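Local coordinates for Ice-binding protein 1 (Shewanella frigidimarina, PDB 6BG8) that adsorbs the bacterium onto ice as an adhesin and inhibits ice-crystal growth, here represented by its C-terminal ice-binding (DUF3494) domain, at residues 1-9 against 101-110. Numbering follows the deposited sequence.
Sequences MNPLAPELG and FLAADPNPNA. With SO4 (sulfate ion), chain C.
Asn107 reads both backbone polar groups of Leu4 with one carboxamide. Asn107 OD1 accepts from Leu4 N at 3.0 Å, with an N-H...O angle of 158°. Asn107 ND2 donates to Leu4 O at 2.8 Å. The second bond lies in the carbonyl plane of Leu4, on a lone pair, and in the plane of the Asn107 amide. OD1 also takes Asn109 N, which reaches it from the face opposite Leu4 N; since that donor lies two residues on, Asn107 forms an Asx turn. Three bonds thus fix the rotation of the amide, and CG anti to the backbone N (chi1 -177°) brings the amide of this buried residue up to the Leu4 backbone. Farther out, a water accepts from Met1 N and donates to Asn109 O, while Met1 N also donates to a sulfate, probably from the crystallisation liquor, that Arg126 binds too.

In the ice-binding-like fold, a long helix runs alongside a beta-solenoid; here residues 1-6 pass over the loop leaving helix 84-103 and reach its C-terminal end. Pro6 and Leu102 both touch Tyr183 of solenoid strand 182-186, so helix, strand and N-terminal segment meet there.

Pro6 CA stands 3.6 Å from the centroid of the Phe101 ring, 13° off its normal, a CH-pi contact over the face. At the ring's edge, Leu4 O approaches CE1 of Phe101 to 3.3 Å, and Leu4 CD2 lies in plane beside CZ. Pro6 CG packs on Leu102 CD2, whereas near the other end of the contact Pro3 CG rests 3.8 Å from Ala110 CB.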
loop_
_atom_site.group_PDB
_atom_site.type_symbol
_atom_site.label_atom_id
_atom_site.label_comp_id
_atom_site.label_asym_id
_atom_site.label_seq_id
_atom_site.Cartn_x
_atom_site.Cartn_y
_atom_site.Cartn_z
ATOM N N MET A 1 -23.895 4.725 -5.449
ATOM C CA MET A 1 -23.291 3.776 -6.372
ATOM C C MET A 1 -21.906 3.381 -5.891
ATOM O O MET A 1 -21.295 4.084 -5.080
ATOM C CB MET A 1 -23.198 4.361 -7.784
ATOM C CG MET A 1 -24.503 4.900 -8.319
ATOM S SD MET A 1 -25.781 3.629 -8.390
ATOM C CE MET A 1 -25.003 2.463 -9.496
ATOM N N ASN A 2 -21.424 2.258 -6.405
ATOM C CA ASN A 2 -20.079 1.804 -6.089
ATOM C C ASN A 2 -19.068 2.874 -6.488
ATOM O O ASN A 2 -19.127 3.380 -7.617
ATOM C CB ASN A 2 -19.773 0.507 -6.829
ATOM C CG ASN A 2 -18.642 -0.279 -6.194
ATOM O OD1 ASN A 2 -18.354 -0.140 -4.996
ATOM N ND2 ASN A 2 -18.014 -1.136 -6.984
ATOM N N PRO A 3 -18.135 3.243 -5.612
ATOM C CA PRO A 3 -17.082 4.181 -6.021
ATOM C C PRO A 3 -16.257 3.611 -7.163
ATOM O O PRO A 3 -16.085 2.395 -7.291
ATOM C CB PRO A 3 -16.234 4.340 -4.753
ATOM C CG PRO A 3 -17.173 4.037 -3.650
ATOM C CD PRO A 3 -18.091 2.972 -4.164
ATOM N N LEU A 4 -15.748 4.511 -7.999
ATOM C CA LEU A 4 -14.796 4.140 -9.035
ATOM C C LEU A 4 -13.413 4.007 -8.412
ATOM O O LEU A 4 -12.942 4.917 -7.725
ATOM C CB LEU A 4 -14.784 5.191 -10.147
ATOM C CG LEU A 4 -13.798 4.955 -11.298
ATOM C CD1 LEU A 4 -14.160 3.671 -12.048
ATOM C CD2 LEU A 4 -13.780 6.148 -12.257
ATOM N N ALA A 5 -12.784 2.860 -8.612
ATOM C CA ALA A 5 -11.443 2.667 -8.074
ATOM C C ALA A 5 -10.425 3.412 -8.929
ATOM O O ALA A 5 -10.657 3.649 -10.121
ATOM C CB ALA A 5 -11.096 1.181 -8.031
ATOM N N PRO A 6 -9.284 3.787 -8.353
ATOM C CA PRO A 6 -8.232 4.419 -9.149
ATOM C C PRO A 6 -7.612 3.446 -10.134
ATOM O O PRO A 6 -7.666 2.225 -9.974
ATOM C CB PRO A 6 -7.201 4.854 -8.098
ATOM C CG PRO A 6 -7.394 3.861 -6.970
ATOM C CD PRO A 6 -8.900 3.674 -6.930
ATOM N N GLU A 7 -7.039 4.017 -11.187
ATOM C CA GLU A 7 -6.195 3.276 -12.111
ATOM C C GLU A 7 -4.774 3.272 -11.560
ATOM O O GLU A 7 -4.196 4.337 -11.319
ATOM C CB GLU A 7 -6.239 3.911 -13.500
ATOM C CG GLU A 7 -5.250 3.334 -14.491
ATOM C CD GLU A 7 -5.513 1.876 -14.788
ATOM O OE1 GLU A 7 -6.696 1.515 -14.987
ATOM O OE2 GLU A 7 -4.538 1.094 -14.812
ATOM N N LEU A 8 -4.214 2.080 -11.354
ATOM C CA LEU A 8 -2.850 1.987 -10.841
ATOM C C LEU A 8 -1.800 1.919 -11.939
ATOM O O LEU A 8 -0.630 2.204 -11.674
ATOM C CB LEU A 8 -2.691 0.764 -9.920
ATOM C CG LEU A 8 -2.862 1.065 -8.427
ATOM C CD1 LEU A 8 -4.184 1.773 -8.169
ATOM C CD2 LEU A 8 -2.746 -0.214 -7.580
ATOM N N GLY A 9 -2.179 1.553 -13.155
ATOM C CA GLY A 9 -1.197 1.519 -14.221
ATOM C C GLY A 9 -0.082 0.557 -13.877
ATOM O O GLY A 9 -0.316 -0.564 -13.406
ATOM N N PHE A 101 -5.839 10.686 -7.832
ATOM C CA PHE A 101 -7.203 10.200 -8.000
ATOM C C PHE A 101 -7.867 10.012 -6.643
ATOM O O PHE A 101 -9.003 10.451 -6.421
ATOM C CB PHE A 101 -7.177 8.888 -8.793
ATOM C CG PHE A 101 -8.539 8.292 -9.070
ATOM C CD1 PHE A 101 -9.295 7.697 -8.062
ATOM C CD2 PHE A 101 -9.038 8.287 -10.366
ATOM C CE1 PHE A 101 -10.547 7.145 -8.339
ATOM C CE2 PHE A 101 -10.290 7.723 -10.648
ATOM C CZ PHE A 101 -11.038 7.157 -9.631
ATOM N N LEU A 102 -7.159 9.368 -5.714
ATOM C CA LEU A 102 -7.738 9.071 -4.411
ATOM C C LEU A 102 -7.883 10.325 -3.564
ATOM O O LEU A 102 -8.812 10.416 -2.752
ATOM C CB LEU A 102 -6.879 8.036 -3.690
ATOM C CG LEU A 102 -6.947 6.607 -4.230
ATOM C CD1 LEU A 102 -5.871 5.730 -3.583
ATOM C CD2 LEU A 102 -8.331 6.015 -3.996
ATOM N N ALA A 103 -6.982 11.296 -3.737
ATOM C CA ALA A 103 -7.041 12.530 -2.962
ATOM C C ALA A 103 -8.129 13.485 -3.437
ATOM O O ALA A 103 -8.565 14.342 -2.659
ATOM C CB ALA A 103 -5.688 13.242 -3.012
ATOM N N ALA A 104 -8.584 13.361 -4.678
ATOM C CA ALA A 104 -9.503 14.345 -5.233
ATOM C C ALA A 104 -10.929 14.053 -4.785
ATOM O O ALA A 104 -11.379 12.909 -4.804
ATOM C CB ALA A 104 -9.420 14.354 -6.761
ATOM N N ASP A 105 -11.637 15.099 -4.368
ATOM C CA ASP A 105 -13.013 14.988 -3.917
ATOM C C ASP A 105 -13.942 15.744 -4.861
ATOM O O ASP A 105 -13.657 16.903 -5.204
ATOM C CB ASP A 105 -13.149 15.552 -2.500
ATOM C CG ASP A 105 -14.478 15.205 -1.864
ATOM O OD1 ASP A 105 -14.742 14.000 -1.659
ATOM O OD2 ASP A 105 -15.254 16.136 -1.576
ATOM N N PRO A 106 -15.070 15.150 -5.283
ATOM C CA PRO A 106 -15.523 13.809 -4.908
ATOM C C PRO A 106 -15.058 12.750 -5.888
ATOM O O PRO A 106 -14.648 13.094 -6.991
ATOM C CB PRO A 106 -17.047 13.932 -4.965
ATOM C CG PRO A 106 -17.267 14.888 -6.119
ATOM C CD PRO A 106 -16.086 15.867 -6.082
ATOM N N ASN A 107 -15.157 11.489 -5.491
ATOM C CA ASN A 107 -14.985 10.390 -6.430
ATOM C C ASN A 107 -15.910 10.588 -7.634
ATOM O O ASN A 107 -17.023 11.110 -7.480
ATOM C CB ASN A 107 -15.284 9.064 -5.719
ATOM C CG ASN A 107 -15.054 7.858 -6.599
ATOM O OD1 ASN A 107 -15.940 7.445 -7.345
ATOM N ND2 ASN A 107 -13.858 7.276 -6.515
ATOM N N PRO A 108 -15.491 10.198 -8.841
ATOM C CA PRO A 108 -16.332 10.464 -10.022
ATOM C C PRO A 108 -17.698 9.800 -9.978
ATOM O O PRO A 108 -18.639 10.330 -10.583
ATOM C CB PRO A 108 -15.478 9.934 -11.183
ATOM C CG PRO A 108 -14.076 10.053 -10.694
ATOM C CD PRO A 108 -14.145 9.731 -9.226
ATOM N N ASN A 109 -17.855 8.678 -9.268
ATOM C CA ASN A 109 -19.088 7.896 -9.331
ATOM C C ASN A 109 -19.784 7.723 -7.989
ATOM O O ASN A 109 -20.785 6.998 -7.920
ATOM C CB ASN A 109 -18.808 6.516 -9.930
ATOM C CG ASN A 109 -18.504 6.583 -11.401
ATOM O OD1 ASN A 109 -18.706 7.623 -12.028
ATOM N ND2 ASN A 109 -18.028 5.478 -11.969
ATOM N N ALA A 110 -19.305 8.360 -6.925
ATOM C CA ALA A 110 -19.927 8.163 -5.624
ATOM C C ALA A 110 -19.825 9.433 -4.803
ATOM O O ALA A 110 -18.836 10.165 -4.888
ATOM C CB ALA A 110 -19.280 7.001 -4.858
HETATM S S SO4 C . -23.889 1.952 -2.843
HETATM O O1 SO4 C . -23.707 1.524 -4.224
HETATM O O2 SO4 C . -24.155 3.383 -2.759
HETATM O O3 SO4 C . -24.909 1.099 -2.253
HETATM O O4 SO4 C . -22.716 1.785 -2.019
HETATM O O HOH W 1 -23.174 7.199 -6.449
#